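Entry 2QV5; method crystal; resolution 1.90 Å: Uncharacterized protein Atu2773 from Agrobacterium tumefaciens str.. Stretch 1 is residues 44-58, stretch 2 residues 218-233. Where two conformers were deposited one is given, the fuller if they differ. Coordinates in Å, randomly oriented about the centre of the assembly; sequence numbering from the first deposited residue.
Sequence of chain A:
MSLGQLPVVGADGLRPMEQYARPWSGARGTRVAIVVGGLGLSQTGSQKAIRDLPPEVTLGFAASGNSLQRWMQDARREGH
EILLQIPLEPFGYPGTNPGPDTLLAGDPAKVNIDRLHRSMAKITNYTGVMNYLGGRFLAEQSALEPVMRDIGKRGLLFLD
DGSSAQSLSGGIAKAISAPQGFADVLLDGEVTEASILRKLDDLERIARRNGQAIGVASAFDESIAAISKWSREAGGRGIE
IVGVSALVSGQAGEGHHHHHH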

ATOM      1  N   THR A  44      12.727   9.386 -12.312  1.00 15.18           N
ATOM      2  CA  THR A  44      14.042   8.890 -11.910  1.00 18.42           C
ATOM      3  C   THR A  44      13.961   8.133 -10.585  1.00 17.15           C
ATOM      4  O   THR A  44      14.642   7.120 -10.400  1.00 18.98           O
ATOM      5  CB  THR A  44      15.114  10.015 -11.835  1.00 20.54           C
ATOM      6  OG1 THR A  44      14.589  11.149 -11.133  1.00 21.14           O
ATOM      7  CG2 THR A  44      15.561  10.436 -13.237  1.00 21.63           C
ATOM      8  N   GLY A  45      13.126   8.619  -9.673  1.00 13.43           N
ATOM      9  CA  GLY A  45      12.861   7.912  -8.411  1.00 15.40           C
ATOM     10  C   GLY A  45      12.197   6.549  -8.587  1.00 13.48           C
ATOM     11  O   GLY A  45      12.525   5.602  -7.870  1.00 13.37           O
ATOM     12  N   SER A  46      11.272   6.447  -9.551  1.00 10.59           N
ATOM     13  CA  SER A  46      10.587   5.184  -9.844  1.00 11.18           C
ATOM     14  C   SER A  46      11.543   4.200 -10.490  1.00 13.22           C
ATOM     15  O   SER A  46      11.512   3.011 -10.168  1.00 10.76           O
ATOM     16  CB  SER A  46       9.364   5.409 -10.741  1.00  7.48           C
ATOM     17  OG  SER A  46       8.395   6.177 -10.043  1.00 13.08           O
ATOM     18  N   GLN A  47      12.392   4.704 -11.392  1.00  8.05           N
ATOM     19  CA  GLN A  47      13.437   3.892 -12.029  1.00 19.26           C
ATOM     20  C   GLN A  47      14.394   3.302 -11.004  1.00 17.44           C
ATOM     21  O   GLN A  47      14.724   2.118 -11.076  1.00 15.09           O
ATOM     22  CB  GLN A  47      14.222   4.707 -13.056  1.00 17.69           C
ATOM     23  CG  GLN A  47      15.110   3.855 -13.966  1.00 27.56           C
ATOM     24  CD  GLN A  47      15.728   4.648 -15.099  1.00 33.05           C
ATOM     25  OE1 GLN A  47      15.760   5.883 -15.072  1.00 39.00           O
ATOM     26  NE2 GLN A  47      16.232   3.939 -16.105  1.00 40.78           N
ATOM     27  N   LYS A  48      14.829   4.134 -10.059  1.00 13.84           N
ATOM     28  CA  LYS A  48      15.740   3.698  -9.003  1.00 17.10           C
ATOM     29  C   LYS A  48      15.081   2.636  -8.127  1.00 11.31           C
ATOM     30  O   LYS A  48      15.720   1.636  -7.807  1.00 14.40           O
ATOM     31  CB  LYS A  48      16.201   4.882  -8.150  1.00 14.99           C
ATOM     32  CG  LYS A  48      17.351   4.551  -7.225  1.00 25.92           C
ATOM     33  CD  LYS A  48      17.766   5.749  -6.386  1.00 34.92           C
ATOM     34  CE  LYS A  48      18.661   5.319  -5.217  1.00 45.37           C
ATOM     35  NZ  LYS A  48      19.797   4.436  -5.643  1.00 40.73           N
ATOM     36  N   ALA A  49      13.803   2.843  -7.781  1.00 10.03           N
ATOM     37  CA  ALA A  49      13.034   1.896  -6.940  1.00 12.27           C
ATOM     38  C   ALA A  49      12.988   0.494  -7.558  1.00 15.36           C
ATOM     39  O   ALA A  49      13.237  -0.486  -6.874  1.00 19.03           O
ATOM     40  CB  ALA A  49      11.612   2.418  -6.698  1.00 13.23           C
ATOM     41  N   ILE A  50      12.664   0.423  -8.851  1.00 10.76           N
ATOM     42  CA  ILE A  50      12.581  -0.831  -9.597  1.00 16.36           C
ATOM     43  C   ILE A  50      13.962  -1.493  -9.744  1.00 19.08           C
ATOM     44  O   ILE A  50      14.099  -2.711  -9.588  1.00 18.15           O
ATOM     45  CB  ILE A  50      11.988  -0.585 -11.027  1.00 24.12           C
ATOM     46  CG1 ILE A  50      10.575   0.011 -10.954  1.00 28.22           C
ATOM     47  CG2 ILE A  50      12.009  -1.857 -11.882  1.00 20.77           C
ATOM     48  CD1 ILE A  50       9.514  -0.923 -10.474  1.00 29.02           C
ATOM     49  N   ARG A  51      14.970  -0.678 -10.055  1.00 14.50           N
ATOM     50  CA  ARG A  51      16.367  -1.131 -10.191  1.00 18.84           C
ATOM     51  C   ARG A  51      16.945  -1.743  -8.903  1.00 19.10           C
ATOM     52  O   ARG A  51      17.667  -2.748  -8.955  1.00 18.10           O
ATOM     53  CB  ARG A  51      17.226   0.058 -10.631  1.00 20.53           C
ATOM     54  CG  ARG A  51      18.655  -0.238 -11.034  1.00 30.93           C
ATOM     55  CD  ARG A  51      19.357   1.080 -11.342  1.00 47.74           C
ATOM     56  NE  ARG A  51      20.812   0.958 -11.346  1.00 59.39           N
ATOM     57  CZ  ARG A  51      21.600   1.232 -10.307  1.00 66.78           C
ATOM     58  NH1 ARG A  51      21.081   1.649  -9.156  1.00 68.48           N
ATOM     59  NH2 ARG A  51      22.916   1.088 -10.422  1.00 63.97           N
ATOM     60  N   ASP A  52      16.622  -1.140  -7.758  1.00 16.97           N
ATOM     61  CA  ASP A  52      17.298  -1.454  -6.493  1.00 16.37           C
ATOM     62  C   ASP A  52      16.580  -2.364  -5.496  1.00 15.88           C
ATOM     63  O   ASP A  52      17.238  -3.124  -4.780  1.00 18.83           O
ATOM     64  CB  ASP A  52      17.717  -0.170  -5.769  1.00 16.68           C
ATOM     65  CG  ASP A  52      18.797   0.605  -6.504  1.00 26.97           C
ATOM     66  OD1 ASP A  52      19.360   0.094  -7.499  1.00 23.72           O
ATOM     67  OD2 ASP A  52      19.072   1.746  -6.079  1.00 28.54           O
ATOM     68  N   LEU A  53      15.255  -2.263  -5.401  1.00 17.65           N
ATOM     69  CA  LEU A  53      14.524  -3.039  -4.394  1.00 18.19           C
ATOM     70  C   LEU A  53      14.387  -4.487  -4.859  1.00 13.60           C
ATOM     71  O   LEU A  53      14.128  -4.721  -6.029  1.00 14.65           O
ATOM     72  CB  LEU A  53      13.143  -2.429  -4.099  1.00 10.85           C
ATOM     73  CG  LEU A  53      13.161  -0.999  -3.529  1.00 15.41           C
ATOM     74  CD1 LEU A  53      11.846  -0.281  -3.753  1.00 18.23           C
ATOM     75  CD2 LEU A  53      13.521  -0.986  -2.054  1.00 11.28           C
ATOM     76  N   PRO A  54      14.593  -5.459  -3.950  1.00 14.20           N
ATOM     77  CA  PRO A  54      14.300  -6.854  -4.287  1.00 12.64           C
ATOM     78  C   PRO A  54      12.790  -7.063  -4.480  1.00 16.52           C
ATOM     79  O   PRO A  54      11.988  -6.293  -3.916  1.00 13.05           O
ATOM     80  CB  PRO A  54      14.822  -7.621  -3.064  1.00 14.08           C
ATOM     81  CG  PRO A  54      14.756  -6.641  -1.960  1.00 17.50           C
ATOM     82  CD  PRO A  54      15.132  -5.338  -2.583  1.00 11.01           C
ATOM     83  N   PRO A  55      12.398  -8.068  -5.298  1.00 16.57           N
ATOM     84  CA  PRO A  55      10.984  -8.307  -5.659  1.00 17.02           C
ATOM     85  C   PRO A  55      10.037  -8.589  -4.490  1.00  9.50           C
ATOM     86  O   PRO A  55       8.821  -8.562  -4.664  1.00 11.45           O
ATOM     87  CB  PRO A  55      11.048  -9.538  -6.563  1.00 19.58           C
ATOM     88  CG  PRO A  55      12.375 -10.131  -6.358  1.00 20.94           C
ATOM     89  CD  PRO A  55      13.295  -9.007  -5.992  1.00 17.47           C
ATOM     90  N   GLU A  56      10.602  -8.866  -3.322  1.00  9.99           N
ATOM     91  CA  GLU A  56       9.822  -9.163  -2.124  1.00  9.72           C
ATOM     92  C   GLU A  56       9.218  -7.895  -1.532  1.00 10.42           C
ATOM     93  O   GLU A  56       8.295  -7.969  -0.740  1.00 10.07           O
ATOM     94  CB  GLU A  56      10.697  -9.851  -1.080  1.00 10.79           C
ATOM     95  CG  GLU A  56      11.050 -11.309  -1.401  1.00 21.58           C
ATOM     96  CD  GLU A  56      12.304 -11.456  -2.272  1.00 34.63           C
ATOM     97  OE1 GLU A  56      12.877 -10.430  -2.715  1.00 21.19           O
ATOM     98  OE2 GLU A  56      12.711 -12.612  -2.517  1.00 39.07           O
ATOM     99  N   VAL A  57       9.765  -6.742  -1.912  1.00 11.14           N
ATOM    100  CA  VAL A  57       9.258  -5.449  -1.471  1.00 12.24           C
ATOM    101  C   VAL A  57       8.018  -5.102  -2.287  1.00  6.36           C
ATOM    102  O   VAL A  57       8.042  -5.085  -3.528  1.00 14.15           O
ATOM    103  CB  VAL A  57      10.347  -4.359  -1.580  1.00 11.21           C
ATOM    104  CG1 VAL A  57       9.804  -2.966  -1.206  1.00 14.39           C
ATOM    105  CG2 VAL A  57      11.534  -4.714  -0.688  1.00 14.33           C
ATOM    106  N   THR A  58       6.928  -4.828  -1.581  1.00 11.62           N
ATOM    107  CA  THR A  58       5.660  -4.451  -2.200  1.00  9.17           C
ATOM    108  C   THR A  58       5.771  -2.999  -2.665  1.00  6.65           C
ATOM    109  O   THR A  58       6.344  -2.169  -1.964  1.00  8.64           O
ATOM    110  CB  THR A  58       4.509  -4.630  -1.191  1.00 14.14           C
ATOM    111  OG1 THR A  58       4.451  -6.008  -0.805  1.00  8.67           O
ATOM    112  CG2 THR A  58       3.152  -4.198  -1.770  1.00 11.14           C
ATOM    113  N   SER A 218       8.161   5.827   1.417  1.00 15.64           N
ATOM    114  CA  SER A 218       8.004   6.450   0.106  1.00 11.79           C
ATOM    115  C   SER A 218       9.276   6.211  -0.670  1.00 17.11           C
ATOM    116  O   SER A 218      10.290   5.826  -0.079  1.00 18.78           O
ATOM    117  CB  SER A 218       7.762   7.952   0.257  1.00 21.78           C
ATOM    118  OG  SER A 218       6.504   8.183   0.848  1.00 21.87           O
ATOM    119  N   ALA A 219       9.235   6.436  -1.987  1.00 17.43           N
ATOM    120  CA  ALA A 219      10.391   6.194  -2.859  1.00 20.48           C
ATOM    121  C   ALA A 219      11.415   7.344  -2.870  1.00 20.42           C
ATOM    122  O   ALA A 219      11.782   7.856  -3.929  1.00 23.41           O
ATOM    123  CB  ALA A 219       9.928   5.854  -4.287  1.00 19.39           C
ATOM    124  N   PHE A 220      11.866   7.740  -1.682  1.00 20.06           N
ATOM    125  CA  PHE A 220      12.982   8.672  -1.530  1.00 23.33           C
ATOM    126  C   PHE A 220      14.253   7.868  -1.733  1.00 20.98           C
ATOM    127  O   PHE A 220      14.265   6.664  -1.447  1.00 21.52           O
ATOM    128  CB  PHE A 220      12.993   9.280  -0.123  1.00 22.92           C
ATOM    129  CG  PHE A 220      11.852  10.219   0.155  1.00 28.92           C
ATOM    130  CD1 PHE A 220      11.726  11.419  -0.550  1.00 33.08           C
ATOM    131  CD2 PHE A 220      10.925   9.926   1.156  1.00 25.33           C
ATOM    132  CE1 PHE A 220      10.674  12.297  -0.281  1.00 34.49           C
ATOM    133  CE2 PHE A 220       9.877  10.787   1.433  1.00 30.39           C
ATOM    134  CZ  PHE A 220       9.746  11.980   0.717  1.00 36.14           C
ATOM    135  N   ASP A 221      15.309   8.518  -2.233  1.00 21.76           N
ATOM    136  CA  ASP A 221      16.608   7.872  -2.481  1.00 23.56           C
ATOM    137  C   ASP A 221      17.196   7.156  -1.258  1.00 22.43           C
ATOM    138  O   ASP A 221      17.700   6.040  -1.376  1.00 16.58           O
ATOM    139  CB  ASP A 221      17.630   8.891  -3.001  1.00 27.58           C
ATOM    140  CG  ASP A 221      17.533   9.115  -4.505  1.00 36.38           C
ATOM    141  OD1 ASP A 221      16.567   8.628  -5.133  1.00 48.81           O
ATOM    142  OD2 ASP A 221      18.429   9.788  -5.060  1.00 42.71           O
ATOM    143  N   GLU A 222      17.128   7.796  -0.093  1.00 16.05           N
ATOM    144  CA  GLU A 222      17.630   7.177   1.154  1.00 19.75           C
ATOM    145  C   GLU A 222      16.791   5.965   1.578  1.00 18.09           C
ATOM    146  O   GLU A 222      17.328   4.965   2.066  1.00 16.30           O
ATOM    147  CB  GLU A 222      17.705   8.193   2.298  1.00 25.61           C
ATOM    148  CG  GLU A 222      18.710   9.326   2.079  1.00 36.42           C
ATOM    149  CD  GLU A 222      20.144   8.947   2.427  1.00 48.86           C
ATOM    150  OE1 GLU A 222      20.366   7.891   3.059  1.00 51.14           O
ATOM    151  OE2 GLU A 222      21.060   9.720   2.067  1.00 54.30           O
ATOM    152  N   SER A 223      15.478   6.049   1.377  1.00 16.63           N
ATOM    153  CA  SER A 223      14.592   4.937   1.735  1.00 13.20           C
ATOM    154  C   SER A 223      14.897   3.711   0.887  1.00 13.75           C
ATOM    155  O   SER A 223      15.012   2.615   1.415  1.00 13.12           O
ATOM    156  CB  SER A 223      13.129   5.320   1.556  1.00 13.30           C
ATOM    157  OG  SER A 223      12.836   6.462   2.326  1.00 19.72           O
ATOM    158  N   ILE A 224      15.008   3.913  -0.427  1.00 14.15           N
ATOM    159  CA  ILE A 224      15.294   2.835  -1.370  1.00 16.06           C
ATOM    160  C   ILE A 224      16.596   2.122  -1.001  1.00 16.48           C
ATOM    161  O   ILE A 224      16.618   0.891  -0.871  1.00 20.24           O
ATOM    162  CB  ILE A 224      15.341   3.357  -2.833  1.00 12.68           C
ATOM    163  CG1 ILE A 224      13.947   3.788  -3.295  1.00 15.69           C
ATOM    164  CG2 ILE A 224      15.894   2.293  -3.772  1.00 15.51           C
ATOM    165  CD1 ILE A 224      13.965   4.708  -4.497  1.00 22.38           C
ATOM    166  N   ALA A 225      17.659   2.896  -0.789  1.00 16.98           N
ATOM    167  CA  ALA A 225      18.971   2.335  -0.460  1.00 14.62           C
ATOM    168  C   ALA A 225      18.964   1.528   0.855  1.00 14.78           C
ATOM    169  O   ALA A 225      19.471   0.396   0.896  1.00 17.07           O
ATOM    170  CB  ALA A 225      20.058   3.446  -0.449  1.00 17.25           C
ATOM    171  N   ALA A 226      18.352   2.080   1.900  1.00 16.63           N
ATOM    172  CA  ALA A 226      18.296   1.428   3.212  1.00 13.79           C
ATOM    173  C   ALA A 226      17.418   0.190   3.195  1.00 11.08           C
ATOM    174  O   ALA A 226      17.793  -0.825   3.759  1.00 12.84           O
ATOM    175  CB  ALA A 226      17.800   2.397   4.290  1.00 13.75           C
ATOM    176  N   ILE A 227      16.255   0.289   2.550  1.00 12.88           N
ATOM    177  CA  ILE A 227      15.316  -0.832   2.439  1.00 12.37           C
ATOM    178  C   ILE A 227      15.871  -1.943   1.555  1.00 16.77           C
ATOM    179  O   ILE A 227      15.789  -3.109   1.927  1.00 14.36           O
ATOM    180  CB  ILE A 227      13.905  -0.355   1.990  1.00 11.18           C
ATOM    181  CG1 ILE A 227      13.269   0.478   3.109  1.00 13.62           C
ATOM    182  CG2 ILE A 227      12.969  -1.526   1.597  1.00 11.40           C
ATOM    183  CD1 ILE A 227      12.063   1.197   2.685  1.00 15.06           C
ATOM    184  N   SER A 228      16.481  -1.593   0.423  1.00 15.89           N
ATOM    185  CA  SER A 228      17.119  -2.612  -0.425  1.00 17.06           C
ATOM    186  C   SER A 228      18.126  -3.456   0.351  1.00 19.35           C
ATOM    187  O   SER A 228      18.064  -4.684   0.315  1.00 16.39           O
ATOM    188  CB  SER A 228      17.817  -1.986  -1.633  1.00 15.56           C
ATOM    189  OG  SER A 228      16.884  -1.320  -2.462  1.00 28.79           O
ATOM    190  N   LYS A 229      19.035  -2.787   1.051  1.00 16.31           N
ATOM    191  CA  LYS A 229      20.088  -3.451   1.819  1.00 20.84           C
ATOM    192  C   LYS A 229      19.535  -4.328   2.959  1.00 19.07           C
ATOM    193  O   LYS A 229      19.922  -5.495   3.093  1.00 16.56           O
ATOM    194  CB  LYS A 229      21.047  -2.396   2.365  1.00 21.51           C
ATOM    195  CG  LYS A 229      22.206  -2.937   3.193  1.00 31.67           C
ATOM    196  CD  LYS A 229      22.964  -1.787   3.846  1.00 40.75           C
ATOM    197  CE  LYS A 229      24.174  -2.269   4.629  1.00 44.16           C
ATOM    198  NZ  LYS A 229      23.868  -3.454   5.481  1.00 45.79           N
ATOM    199  N   TRP A 230      18.638  -3.755   3.772  1.00 14.53           N
ATOM    200  CA  TRP A 230      18.026  -4.464   4.899  1.00 12.62           C
ATOM    201  C   TRP A 230      17.225  -5.715   4.463  1.00 16.45           C
ATOM    202  O   TRP A 230      17.377  -6.786   5.066  1.00 17.43           O
ATOM    203  CB  TRP A 230      17.143  -3.503   5.708  1.00 15.41           C
ATOM    204  CG  TRP A 230      16.663  -4.066   7.027  1.00 16.63           C
ATOM    205  CD1 TRP A 230      17.279  -3.956   8.237  1.00 13.81           C
ATOM    206  CD2 TRP A 230      15.469  -4.828   7.250  1.00 16.53           C
ATOM    207  NE1 TRP A 230      16.545  -4.603   9.203  1.00 19.22           N
ATOM    208  CE2 TRP A 230      15.430  -5.150   8.621  1.00 14.18           C
ATOM    209  CE3 TRP A 230      14.428  -5.271   6.422  1.00 19.79           C
ATOM    210  CZ2 TRP A 230      14.386  -5.897   9.190  1.00 25.66           C
ATOM    211  CZ3 TRP A 230      13.395  -6.021   6.985  1.00 18.67           C
ATOM    212  CH2 TRP A 230      13.383  -6.322   8.359  1.00 15.94           C
ATOM    213  N   SER A 231      16.402  -5.575   3.413  1.00 14.97           N
ATOM    214  CA  SER A 231      15.572  -6.686   2.945  0.50 18.24           C
ATOM    215  C   SER A 231      16.405  -7.827   2.362  1.00 19.35           C
ATOM    216  O   SER A 231      16.029  -8.994   2.495  1.00 21.03           O
ATOM    217  CB  SER A 231      14.499  -6.218   1.949  0.50 18.31           C
ATOM    218  OG  SER A 231      15.058  -5.424   0.921  0.50 16.22           O
ATOM    219  N   ARG A 232      17.538  -7.488   1.740  1.00 14.88           N
ATOM    220  CA  ARG A 232      18.472  -8.504   1.210  1.00 17.21           C
ATOM    221  C   ARG A 232      19.196  -9.275   2.315  1.00 17.15           C
ATOM    222  O   ARG A 232      19.596 -10.425   2.117  1.00 18.03           O
ATOM    223  CB  ARG A 232      19.488  -7.868   0.268  1.00 21.37           C
ATOM    224  CG  ARG A 232      18.928  -7.561  -1.108  1.00 26.73           C
ATOM    225  CD  ARG A 232      19.880  -6.694  -1.913  1.00 31.42           C
ATOM    226  NE  ARG A 232      19.165  -5.940  -2.937  1.00 44.77           N
ATOM    227  CZ  ARG A 232      18.815  -6.426  -4.127  1.00 49.29           C
ATOM    228  NH1 ARG A 232      19.119  -7.674  -4.468  1.00 46.27           N
ATOM    229  NH2 ARG A 232      18.155  -5.659  -4.985  1.00 47.42           N
ATOM    230  N   GLU A 233      19.343  -8.644   3.477  1.00 17.53           N
ATOM    231  CA  GLU A 233      20.053  -9.238   4.616  1.00 22.71           C
ATOM    232  C   GLU A 233      19.147  -9.869   5.685  1.00 21.24           C
ATOM    233  O   GLU A 233      19.636 -10.541   6.598  1.00 22.08           O
ATOM    234  CB  GLU A 233      20.978  -8.199   5.239  1.00 22.94           C
ATOM    235  CG  GLU A 233      22.120  -7.775   4.316  1.00 21.92           C
ATOM    236  CD  GLU A 233      22.998  -6.675   4.913  1.00 30.92           C
ATOM    237  OE1 GLU A 233      22.728  -6.232   6.050  1.00 30.74           O
ATOM    238  OE2 GLU A 233      23.964  -6.255   4.238  1.00 39.40           O
TER

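Helices 44-52 and 221-233 run side by side in nearly the same direction, their axes 6° apart and 9.9 Å at closest approach, and the contact is mostly one of shape. The stretches bury 614 Å² between them, both sides summed, Ile224 giving the largest share. This chief bump drops as a knob into the hollow formed by Gly45, Lys48, Ala49 and Asp52. Ala49 offers only a methyl, with CB 4.0 Å from Ile224 CD1, and Gly45 contributes its backbone, with O 3.8 Å from Ile224 CD1; a CB on Gly45 would point sideways, to within 3.7 Å of Ala219 O. Ile224 CG2 packs 3.7 Å from Asp52 CB, so an acidic residue contributes its aliphatic carbon to the wall. Its carboxylate is engaged within its own helix, where Lys48 NZ reaches Asp52 OD2 at 2.8 Å in a salt bridge. The Lys48 chain, extended as far as CE and then turned at chi4 (p), passes Asp221, with Lys48 CD 3.4 Å from Asp221 OD1.

Where the first helix ends, the CA atoms of Leu53 and Ser228 are 4.8 Å apart. A small residue suits this narrow place. Ser228 OG donates to Ile224 O at 2.7 Å, and Leu53 CD2 packs 3.4 Å from Ser228 OG. Although the CA-to-CB bond of Leu53 points away, its end returns, and Leu53 CD2 meets Ile227 CG2 at 3.7 Å. Val57 CG2 lies 4.2 Å from Ile227 CG2; these buried, branched apolar side chains fill space by packing together.

Pro54 is the next bump, a compact, rigid ring without polar side-chain atoms. Its CG presses to 3.1 Å from Ser231 OG, a hydroxyl already satisfied by Ile227 O at 2.6 Å. Over one face of the Arg232 guanidinium lies Pro54 CD, while at the edge Arg232 NH2 donates the one inter-stretch hydrogen bond, to Asp52 O (2.7 Å, 162°).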